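Uncharacterized protein (Deinococcus radiodurans, PDB 3M33) is of unknown function but is probably a methyltransferase-family protein, with neither substrate nor reaction established. Local coordinates at residues 27-30 with 31-35; 172-175 with 176-180; 180-183 with 184-188; 190-193 with 194-197. All blocks are in the same frame, centred on the assembly; numbering follows the deposited sequence.

Contact 1. Residues 27-30 with 31-35. With SO4 (sulfate ion), chain I.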
loop_
_atom_site.group_PDB
_atom_site.type_symbol
_atom_site.label_atom_id
_atom_site.label_comp_id
_atom_site.label_asym_id
_atom_site.label_seq_id
_atom_site.Cartn_x
_atom_site.Cartn_y
_atom_site.Cartn_z
ATOM N N ARG A 27 -6.596 -15.981 5.734
ATOM C CA ARG A 27 -5.241 -16.424 6.060
ATOM C C ARG A 27 -4.956 -16.182 7.529
ATOM O O ARG A 27 -5.459 -15.216 8.104
ATOM C CB ARG A 27 -4.225 -15.657 5.215
ATOM C CG ARG A 27 -4.281 -14.133 5.443
ATOM C CD ARG A 27 -4.385 -13.366 4.137
ATOM N NE ARG A 27 -4.370 -11.928 4.366
ATOM C CZ ARG A 27 -5.459 -11.170 4.486
ATOM N NH1 ARG A 27 -6.673 -11.709 4.369
ATOM N NH2 ARG A 27 -5.331 -9.861 4.707
ATOM N N VAL A 28 -4.160 -17.063 8.134
ATOM C CA VAL A 28 -3.673 -16.884 9.500
ATOM C C VAL A 28 -2.141 -16.761 9.479
ATOM O O VAL A 28 -1.447 -17.613 8.918
ATOM C CB VAL A 28 -4.035 -18.086 10.399
ATOM C CG1 VAL A 28 -3.407 -17.929 11.795
ATOM C CG2 VAL A 28 -5.542 -18.267 10.498
ATOM N N LEU A 29 -1.612 -15.707 10.085
ATOM C CA LEU A 29 -0.165 -15.518 10.158
ATOM C C LEU A 29 0.422 -16.405 11.250
ATOM O O LEU A 29 -0.102 -16.438 12.364
ATOM C CB LEU A 29 0.159 -14.045 10.465
ATOM C CG LEU A 29 -0.298 -13.030 9.416
ATOM C CD1 LEU A 29 -0.299 -11.610 9.986
ATOM C CD2 LEU A 29 0.576 -13.124 8.193
ATOM N N SER A 30 1.508 -17.118 10.946
ATOM C CA SER A 30 2.235 -17.853 11.981
ATOM C C SER A 30 3.268 -16.974 12.667
ATOM O O SER A 30 3.808 -17.340 13.693
ATOM C CB SER A 30 2.939 -19.078 11.405
ATOM O OG SER A 30 2.062 -20.175 11.302
ATOM N N GLY A 31 3.566 -15.818 12.091
ATOM C CA GLY A 31 4.487 -14.879 12.727
ATOM C C GLY A 31 3.963 -13.444 12.644
ATOM O O GLY A 31 2.846 -13.235 12.205
ATOM N N PRO A 32 4.769 -12.459 13.079
ATOM C CA PRO A 32 4.379 -11.041 13.127
ATOM C C PRO A 32 3.929 -10.517 11.760
ATOM O O PRO A 32 4.535 -10.863 10.746
ATOM C CB PRO A 32 5.673 -10.324 13.530
ATOM C CG PRO A 32 6.547 -11.377 14.125
ATOM C CD PRO A 32 6.147 -12.690 13.547
ATOM N N ASP A 33 2.899 -9.676 11.746
ATOM C CA ASP A 33 2.398 -9.078 10.507
ATOM C C ASP A 33 3.563 -8.447 9.790
ATOM O O ASP A 33 4.292 -7.682 10.389
ATOM C CB ASP A 33 1.360 -7.999 10.823
ATOM C CG ASP A 33 0.719 -7.397 9.557
ATOM O OD1 ASP A 33 -0.527 -7.349 9.486
ATOM O OD2 ASP A 33 1.446 -6.996 8.624
ATOM N N PRO A 34 3.746 -8.758 8.498
ATOM C CA PRO A 34 4.931 -8.252 7.797
ATOM C C PRO A 34 4.861 -6.764 7.455
ATOM O O PRO A 34 5.819 -6.253 6.872
ATOM C CB PRO A 34 4.966 -9.099 6.514
ATOM C CG PRO A 34 3.547 -9.454 6.277
ATOM C CD PRO A 34 2.934 -9.638 7.645
ATOM N N GLU A 35 3.775 -6.075 7.804
ATOM C CA GLU A 35 3.730 -4.620 7.604
ATOM C C GLU A 35 3.923 -3.825 8.889
ATOM O O GLU A 35 3.854 -2.605 8.871
ATOM C CB GLU A 35 2.448 -4.198 6.874
ATOM C CG GLU A 35 2.445 -4.615 5.398
ATOM C CD GLU A 35 1.144 -4.294 4.680
ATOM O OE1 GLU A 35 0.480 -3.318 5.072
ATOM O OE2 GLU A 35 0.793 -5.015 3.715
HETATM S S SO4 I . -1.648 -10.350 5.703
HETATM O O1 SO4 I . -1.928 -9.037 6.287
HETATM O O2 SO4 I . -1.985 -10.371 4.281
HETATM O O3 SO4 I . -0.232 -10.652 5.873
HETATM O O4 SO4 I . -2.458 -11.359 6.375
#
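Leu-29 reaches across the turn and rests CD1 against the backbone of Asp-33, 3.7 Å from its CA, while its other methyl, CD2, lies 4.2 Å from CD of the Pro-34 ring. The branch gets there because CG stands beside the backbone N, opposite the carbonyl carbon (chi1 -62°). At the root of the same side chain, CB sits 3.3 Å from Gly-31 O. Trimming Leu-29 to an alanine would probably open a gap beside Asp-33 and strip the Pro-34 ring of an apolar neighbour. Asp-33 turns its carboxylate the other way along the chain: OD2 takes the N-H of Glu-35 on its anti lone pair (2.6 Å, 163°), an Asx turn that caps the approach to helix 36-45. A sulfate, probably from the crystallisation liquor, sits between Arg-27 on one hand and Leu-29 and Pro-34 on the other. Arg-27, bent at chi2, presents its guanidinium edge to O2, NE giving a straight bond there at 2.8 Å and a weak one to O4, while Leu-29 CD2 comes within 3.5 Å of sulfate O3. Backbone bonds of Val-28 and Ser-30 dock strand 28-29 on the edge of strand 160-173; Pro-34 packs on Val-167 and Val-169 of that strand, and Leu-29 on Glu-208 of strand 204-216.

Contact 2. Residues 172-175 with 176-180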
loop_
_atom_site.group_PDB
_atom_site.type_symbol
_atom_site.label_atom_id
_atom_site.label_comp_id
_atom_site.label_asym_id
_atom_site.label_seq_id
_atom_site.Cartn_x
_atom_site.Cartn_y
_atom_site.Cartn_z
ATOM N N HIS A 172 -0.902 -19.488 6.563
ATOM C CA HIS A 172 -1.669 -20.603 5.994
ATOM C C HIS A 172 -2.993 -20.116 5.430
ATOM O O HIS A 172 -3.660 -19.267 6.033
ATOM C CB HIS A 172 -1.963 -21.671 7.046
ATOM C CG HIS A 172 -0.738 -22.266 7.660
ATOM N ND1 HIS A 172 -0.212 -23.474 7.250
ATOM C CD2 HIS A 172 0.065 -21.821 8.654
ATOM C CE1 HIS A 172 0.865 -23.744 7.964
ATOM N NE2 HIS A 172 1.053 -22.759 8.824
ATOM N N ALA A 173 -3.361 -20.646 4.267
ATOM C CA ALA A 173 -4.726 -20.515 3.762
ATOM C C ALA A 173 -5.516 -21.677 4.369
ATOM O O ALA A 173 -5.196 -22.846 4.122
ATOM C CB ALA A 173 -4.743 -20.586 2.260
ATOM N N PRO A 174 -6.537 -21.362 5.182
ATOM C CA PRO A 174 -7.152 -22.405 6.024
ATOM C C PRO A 174 -7.947 -23.442 5.237
ATOM O O PRO A 174 -8.095 -24.555 5.722
ATOM C CB PRO A 174 -8.085 -21.622 6.969
ATOM C CG PRO A 174 -7.644 -20.181 6.857
ATOM C CD PRO A 174 -7.077 -20.024 5.463
ATOM N N THR A 175 -8.439 -23.098 4.052
ATOM C CA THR A 175 -9.228 -24.054 3.272
ATOM C C THR A 175 -8.887 -24.054 1.786
ATOM O O THR A 175 -8.281 -23.105 1.264
ATOM C CB THR A 175 -10.728 -23.772 3.391
ATOM O OG1 THR A 175 -11.025 -22.567 2.687
ATOM C CG2 THR A 175 -11.137 -23.620 4.860
ATOM N N TRP A 176 -9.291 -25.132 1.114
ATOM C CA TRP A 176 -9.102 -25.278 -0.321
ATOM C C TRP A 176 -9.635 -24.063 -1.069
ATOM O O TRP A 176 -8.983 -23.548 -1.981
ATOM C CB TRP A 176 -9.796 -26.560 -0.821
ATOM C CG TRP A 176 -10.003 -26.604 -2.310
ATOM C CD1 TRP A 176 -11.198 -26.621 -2.970
ATOM C CD2 TRP A 176 -8.986 -26.641 -3.327
ATOM N NE1 TRP A 176 -10.990 -26.671 -4.330
ATOM C CE2 TRP A 176 -9.641 -26.686 -4.573
ATOM C CE3 TRP A 176 -7.590 -26.644 -3.303
ATOM C CZ2 TRP A 176 -8.944 -26.723 -5.781
ATOM C CZ3 TRP A 176 -6.900 -26.687 -4.501
ATOM C CH2 TRP A 176 -7.576 -26.723 -5.723
ATOM N N GLU A 177 -10.817 -23.594 -0.681
ATOM C CA GLU A 177 -11.400 -22.417 -1.323
ATOM C C GLU A 177 -10.464 -21.217 -1.206
ATOM O O GLU A 177 -10.278 -20.449 -2.160
ATOM C CB GLU A 177 -12.758 -22.074 -0.707
ATOM C CG GLU A 177 -13.863 -23.044 -1.075
ATOM C CD GLU A 177 -13.659 -24.417 -0.462
ATOM O OE1 GLU A 177 -13.199 -24.500 0.700
ATOM O OE2 GLU A 177 -13.962 -25.412 -1.149
ATOM N N ASP A 178 -9.880 -21.053 -0.023
ATOM C CA ASP A 178 -8.953 -19.956 0.204
ATOM C C ASP A 178 -7.681 -20.127 -0.630
ATOM O O ASP A 178 -7.160 -19.159 -1.188
ATOM C CB ASP A 178 -8.615 -19.856 1.689
ATOM C CG ASP A 178 -9.793 -19.391 2.514
ATOM O OD1 ASP A 178 -10.321 -18.298 2.212
ATOM O OD2 ASP A 178 -10.186 -20.115 3.453
ATOM N N TRP A 179 -7.190 -21.361 -0.721
ATOM C CA TRP A 179 -6.012 -21.641 -1.532
ATOM C C TRP A 179 -6.266 -21.295 -2.987
ATOM O O TRP A 179 -5.403 -20.713 -3.648
ATOM C CB TRP A 179 -5.595 -23.105 -1.409
ATOM C CG TRP A 179 -4.281 -23.388 -2.072
ATOM C CD1 TRP A 179 -4.051 -24.261 -3.094
ATOM C CD2 TRP A 179 -3.019 -22.779 -1.773
ATOM N NE1 TRP A 179 -2.723 -24.247 -3.436
ATOM C CE2 TRP A 179 -2.067 -23.345 -2.643
ATOM C CE3 TRP A 179 -2.598 -21.816 -0.843
ATOM C CZ2 TRP A 179 -0.719 -22.982 -2.616
ATOM C CZ3 TRP A 179 -1.261 -21.457 -0.817
ATOM C CH2 TRP A 179 -0.335 -22.040 -1.694
ATOM N N GLN A 180 -7.456 -21.660 -3.469
ATOM C CA GLN A 180 -7.890 -21.389 -4.845
ATOM C C GLN A 180 -7.937 -19.909 -5.123
ATOM O O GLN A 180 -7.488 -19.453 -6.172
ATOM C CB GLN A 180 -9.317 -21.888 -5.086
ATOM C CG GLN A 180 -9.511 -23.369 -5.210
ATOM C CD GLN A 180 -10.914 -23.696 -5.688
ATOM O OE1 GLN A 180 -11.190 -24.813 -6.114
ATOM N NE2 GLN A 180 -11.805 -22.710 -5.634
#
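This is a helix N-cap: Thr-175, the last residue before helix 176-186, holds the helix's first turn through Asp-178 and Trp-179, just where the chain leaves strand 160-173. The hydroxyl of Thr-175 works in both directions. It donates to Asp-178 OD2 (OG1 to OD2 2.7 Å), arriving well above the carboxylate plane, and it accepts a weak bond from Asp-178 N at 3.3 Å. Both are possible because OG1 lies between the backbone N and the carbonyl carbon (chi1 70°), turned toward the opening of the helix. In N-cap terms, a threonine side chain stands in for the carbonyl that a preceding turn would have supplied to an early helical N-H. The first i to i+4 bond follows, Trp-179 N to Thr-175 O at 2.9 Å, with the donor nearly in line with the C=O. Packing fills in around these bonds. Pro-174 crosses Asp-178 at about a right angle, its CD 3.7 Å from OD2, and Ala-173 sets its methyl at the edge of the Trp-179 indole, CB to CE3 4.0 Å. The second carboxylate oxygen of Asp-178 accepts from Ala-26 N, and the Trp-179 ring also packs on Met-204 and Tyr-206 of strand 204-216.

Contact 3. Residues 180-183 with 184-188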
loop_
_atom_site.group_PDB
_atom_site.type_symbol
_atom_site.label_atom_id
_atom_site.label_comp_id
_atom_site.label_asym_id
_atom_site.label_seq_id
_atom_site.Cartn_x
_atom_site.Cartn_y
_atom_site.Cartn_z
ATOM N N GLN A 180 -7.456 -21.660 -3.469
ATOM C CA GLN A 180 -7.890 -21.389 -4.845
ATOM C C GLN A 180 -7.937 -19.909 -5.123
ATOM O O GLN A 180 -7.488 -19.453 -6.172
ATOM C CB GLN A 180 -9.317 -21.888 -5.086
ATOM C CG GLN A 180 -9.511 -23.369 -5.210
ATOM C CD GLN A 180 -10.914 -23.696 -5.688
ATOM O OE1 GLN A 180 -11.190 -24.813 -6.114
ATOM N NE2 GLN A 180 -11.805 -22.710 -5.634
HETATM N N MSE A 181 -8.551 -19.173 -4.198
HETATM C CA MSE A 181 -8.689 -17.733 -4.337
HETATM C C MSE A 181 -7.322 -17.047 -4.397
HETATM O O MSE A 181 -7.124 -16.127 -5.180
HETATM C CB MSE A 181 -9.529 -17.164 -3.198
HETATM C CG MSE A 181 -9.920 -15.717 -3.399
HETATM SE SE MSE A 181 -11.021 -15.087 -1.934
HETATM C CE MSE A 181 -12.225 -16.629 -1.780
ATOM N N ARG A 182 -6.375 -17.504 -3.580
ATOM C CA ARG A 182 -5.007 -16.999 -3.672
ATOM C C ARG A 182 -4.402 -17.280 -5.045
ATOM O O ARG A 182 -3.751 -16.417 -5.635
ATOM C CB ARG A 182 -4.116 -17.610 -2.591
ATOM C CG ARG A 182 -2.639 -17.276 -2.778
ATOM C CD ARG A 182 -1.791 -17.818 -1.631
ATOM N NE ARG A 182 -0.385 -17.446 -1.771
ATOM C CZ ARG A 182 0.491 -18.117 -2.514
ATOM N NH1 ARG A 182 0.110 -19.192 -3.195
ATOM N NH2 ARG A 182 1.752 -17.718 -2.578
ATOM N N GLY A 183 -4.634 -18.491 -5.549
ATOM C CA GLY A 183 -4.155 -18.898 -6.857
ATOM C C GLY A 183 -4.617 -17.945 -7.949
ATOM O O GLY A 183 -3.853 -17.586 -8.853
ATOM N N GLU A 184 -5.871 -17.523 -7.861
ATOM C CA GLU A 184 -6.433 -16.601 -8.847
ATOM C C GLU A 184 -5.793 -15.230 -8.731
ATOM O O GLU A 184 -5.414 -14.637 -9.736
ATOM C CB GLU A 184 -7.946 -16.494 -8.682
ATOM C CG GLU A 184 -8.636 -17.832 -8.889
ATOM C CD GLU A 184 -10.124 -17.793 -8.616
ATOM O OE1 GLU A 184 -10.709 -16.690 -8.658
ATOM O OE2 GLU A 184 -10.706 -18.874 -8.369
ATOM N N PHE A 185 -5.674 -14.729 -7.502
ATOM C CA PHE A 185 -5.061 -13.421 -7.257
ATOM C C PHE A 185 -3.613 -13.406 -7.740
ATOM O O PHE A 185 -3.103 -12.385 -8.191
ATOM C CB PHE A 185 -5.112 -13.081 -5.760
ATOM C CG PHE A 185 -4.368 -11.826 -5.395
ATOM C CD1 PHE A 185 -5.046 -10.623 -5.250
ATOM C CD2 PHE A 185 -2.988 -11.854 -5.200
ATOM C CE1 PHE A 185 -4.370 -9.458 -4.917
ATOM C CE2 PHE A 185 -2.290 -10.697 -4.866
ATOM C CZ PHE A 185 -2.984 -9.491 -4.722
HETATM N N MSE A 186 -2.952 -14.548 -7.634
HETATM C CA MSE A 186 -1.554 -14.674 -8.021
HETATM C C MSE A 186 -1.352 -15.016 -9.497
HETATM O O MSE A 186 -0.244 -14.892 -10.026
HETATM C CB MSE A 186 -0.905 -15.740 -7.153
HETATM C CG MSE A 186 -1.095 -15.441 -5.674
HETATM SE SE MSE A 186 0.369 -14.366 -5.004
HETATM C CE MSE A 186 1.594 -15.890 -5.024
ATOM N N GLY A 187 -2.416 -15.460 -10.162
ATOM C CA GLY A 187 -2.313 -15.868 -11.554
ATOM C C GLY A 187 -1.635 -17.218 -11.693
ATOM O O GLY A 187 -1.170 -17.579 -12.775
ATOM N N LYS A 188 -1.549 -17.954 -10.590
ATOM C CA LYS A 188 -1.075 -19.337 -10.619
ATOM C C LYS A 188 -2.223 -20.222 -10.163
ATOM O O LYS A 188 -2.586 -20.213 -8.982
ATOM C CB LYS A 188 0.123 -19.563 -9.683
ATOM C CG LYS A 188 1.135 -18.424 -9.579
ATOM C CD LYS A 188 2.045 -18.310 -10.805
ATOM C CE LYS A 188 3.110 -17.225 -10.591
ATOM N NZ LYS A 188 3.803 -16.812 -11.853
#
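Gly-183 O is gripped by two backbone N-H groups at the end of the helix, Gly-187 N and Lys-188 N, each 2.9 Å away and each bent enough to count as weak. Just inside this pair, Gly-187 N also bonds to Glu-184 O at 3.1 Å. With Gly-187 at positive phi (75°), the chain doubles back on the last turn: this is a Schellman motif, the turn by which the chain leaves the helix at Gly-187. Gly-183 suits its place, since a CB there would collide with Lys-188 O. One turn earlier the ordinary helical bonds run on, Glu-184 N to Gln-180 O at 3.0 Å and the straighter Phe-185 N to Met-181 O at 3.1 Å. Among the side chains, Arg-182 and the selenomethionine Met-186 cross obliquely. The Arg-182 chain is extended from CG to NE, whereas Met-186 folds at chi2 and chi3, which carries SE and CE over one face of the guanidinium, with CE the nearer (CE to Arg-182 CZ 3.5 Å); the exact pose is doubtful, because Met-186 CG sits too close to Arg-182 O in the model. Glu-184 lays CG alongside the helix, 3.4 Å from Gln-180 O. Phe-185 sends its ring the other way, off the helix, where it meets Trp-25 edge-to-face and touches Pro-24, while Arg-182 NE bonds to a glycerol probably left from crystallisation.

Contact 4. Residues 190-193 with 194-197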
loop_
_atom_site.group_PDB
_atom_site.type_symbol
_atom_site.label_atom_id
_atom_site.label_comp_id
_atom_site.label_asym_id
_atom_site.label_seq_id
_atom_site.Cartn_x
_atom_site.Cartn_y
_atom_site.Cartn_z
ATOM N N ALA A 190 -4.485 -22.869 -8.667
ATOM C CA ALA A 190 -4.339 -23.827 -7.581
ATOM C C ALA A 190 -4.752 -25.221 -8.057
ATOM O O ALA A 190 -5.728 -25.370 -8.794
ATOM C CB ALA A 190 -5.176 -23.415 -6.415
ATOM N N ARG A 191 -4.020 -26.239 -7.625
ATOM C CA ARG A 191 -4.349 -27.602 -8.016
ATOM C C ARG A 191 -4.615 -28.486 -6.807
ATOM O O ARG A 191 -3.820 -28.530 -5.870
ATOM C CB ARG A 191 -3.242 -28.190 -8.890
ATOM C CG ARG A 191 -1.879 -27.565 -8.662
ATOM C CD ARG A 191 -1.208 -27.278 -9.992
ATOM N NE ARG A 191 0.094 -27.924 -10.098
ATOM C CZ ARG A 191 0.839 -27.920 -11.199
ATOM N NH1 ARG A 191 0.407 -27.305 -12.292
ATOM N NH2 ARG A 191 2.015 -28.535 -11.207
ATOM N N ARG A 192 -5.743 -29.187 -6.840
ATOM C CA ARG A 192 -6.150 -30.054 -5.740
ATOM C C ARG A 192 -5.037 -31.013 -5.309
ATOM O O ARG A 192 -4.935 -31.364 -4.136
ATOM C CB ARG A 192 -7.428 -30.818 -6.103
ATOM C CG ARG A 192 -7.929 -31.735 -5.001
ATOM C CD ARG A 192 -7.983 -31.022 -3.653
ATOM N NE ARG A 192 -9.291 -30.438 -3.354
ATOM C CZ ARG A 192 -9.965 -30.664 -2.229
ATOM N NH1 ARG A 192 -11.146 -30.091 -2.028
ATOM N NH2 ARG A 192 -9.458 -31.466 -1.301
ATOM N N ALA A 193 -4.196 -31.413 -6.256
ATOM C CA ALA A 193 -3.073 -32.298 -5.963
ATOM C C ALA A 193 -2.168 -31.728 -4.883
ATOM O O ALA A 193 -1.859 -32.403 -3.906
ATOM C CB ALA A 193 -2.274 -32.569 -7.221
ATOM N N ASP A 194 -1.734 -30.487 -5.067
ATOM C CA ASP A 194 -0.868 -29.830 -4.090
ATOM C C ASP A 194 -1.551 -29.693 -2.730
ATOM O O ASP A 194 -0.911 -29.833 -1.686
ATOM C CB ASP A 194 -0.432 -28.449 -4.592
ATOM C CG ASP A 194 0.382 -28.520 -5.865
ATOM O OD1 ASP A 194 0.634 -29.644 -6.350
ATOM O OD2 ASP A 194 0.768 -27.450 -6.382
ATOM N N TRP A 195 -2.849 -29.403 -2.747
ATOM C CA TRP A 195 -3.608 -29.293 -1.513
ATOM C C TRP A 195 -3.649 -30.655 -0.838
ATOM O O TRP A 195 -3.247 -30.791 0.323
ATOM C CB TRP A 195 -5.031 -28.787 -1.772
ATOM C CG TRP A 195 -5.878 -28.803 -0.538
ATOM C CD1 TRP A 195 -6.677 -29.820 -0.117
ATOM C CD2 TRP A 195 -5.987 -27.767 0.458
ATOM N NE1 TRP A 195 -7.287 -29.485 1.068
ATOM C CE2 TRP A 195 -6.880 -28.231 1.444
ATOM C CE3 TRP A 195 -5.426 -26.495 0.604
ATOM C CZ2 TRP A 195 -7.223 -27.469 2.564
ATOM C CZ3 TRP A 195 -5.768 -25.740 1.718
ATOM C CH2 TRP A 195 -6.655 -26.233 2.685
ATOM N N ASP A 196 -4.117 -31.660 -1.582
ATOM C CA ASP A 196 -4.291 -33.024 -1.068
ATOM C C ASP A 196 -3.011 -33.628 -0.504
ATOM O O ASP A 196 -3.063 -34.496 0.360
ATOM C CB ASP A 196 -4.864 -33.946 -2.145
ATOM C CG ASP A 196 -6.376 -33.827 -2.273
ATOM O OD1 ASP A 196 -7.006 -33.232 -1.370
ATOM O OD2 ASP A 196 -6.937 -34.339 -3.274
ATOM N N ALA A 197 -1.865 -33.156 -0.979
ATOM C CA ALA A 197 -0.592 -33.734 -0.581
ATOM C C ALA A 197 0.200 -32.879 0.399
ATOM O O ALA A 197 1.098 -33.383 1.070
ATOM C CB ALA A 197 0.248 -34.025 -1.807
HETATM O O HOH W 1 -1.413 -25.378 -5.974
#
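Arg-192 and Asp-196, one helical turn apart, are joined twice. Their backbones share a short, straight bond, Asp-196 N to Arg-192 O at 2.7 Å, and their side chains close a salt bridge, Arg-192 NH2 to Asp-196 OD1 at 3.0 Å. The carboxylate oxygen lies almost exactly in the guanidinium plane and is met on its syn side, although the two flat groups are turned 59° against each other. To bring NH2 round, the arginine leaves the backbone with CG opposite the N (chi1 -179°) and then bends at chi2 and chi3, passing its CG and CD over the carboxylate. Arg-191 and Asp-194 form a looser pair at the N-cap: NE to OD2 is a long salt bridge of 3.8 Å. A water does more here, donating to Asp-194 OD2 at 3.0 Å and accepting from Arg-191 N, so the carboxylate reaches the backbone just before the helix through it. With an alanine in place of Asp-194, Arg-191 would probably lose its charge partner and the water its acceptor. Arg-191 O, meanwhile, takes two weak bonds, from Asp-194 N and Trp-195 N. Beyond these polar links, Arg-192 NH2 approaches CD1 of the Trp-195 indole at 3.4 Å, the guanidinium steeply inclined to the ring. Helix 192-198 leans on helix 176-186, where Trp-195 touches Trp-179 and Arg-192 forms a cation-pi contact with Trp-176, and Ala-190, in the loop just before it, packs against Trp-176 and Trp-179.

The four contacts follow one another along the chain, contacts 2 and 3 overlapping at Gln-180, and their centres lie from 16 Å (contact 1) to 30 Å (contact 4) from the chain's centre. Contact 1 meets contact 2 through neighbouring strands: Val-28 O is 3.1 Å from His-172 N, a probable hydrogen bond. Contacts 2 and 3 are the start and finish of helix 176-186, centres 10 Å apart. Contact 4, on the next helix, folds back on contact 2, where Trp-195 CH2 comes within 3.3 Å of Trp-176 N, and touches contact 3 through Ala-190 CB and Gln-180 CA. Contacts 1 and 3 do not touch, their nearest atoms being about 8 Å apart. The sulfate at contact 1 probably came from crystallisation and marks no known active site.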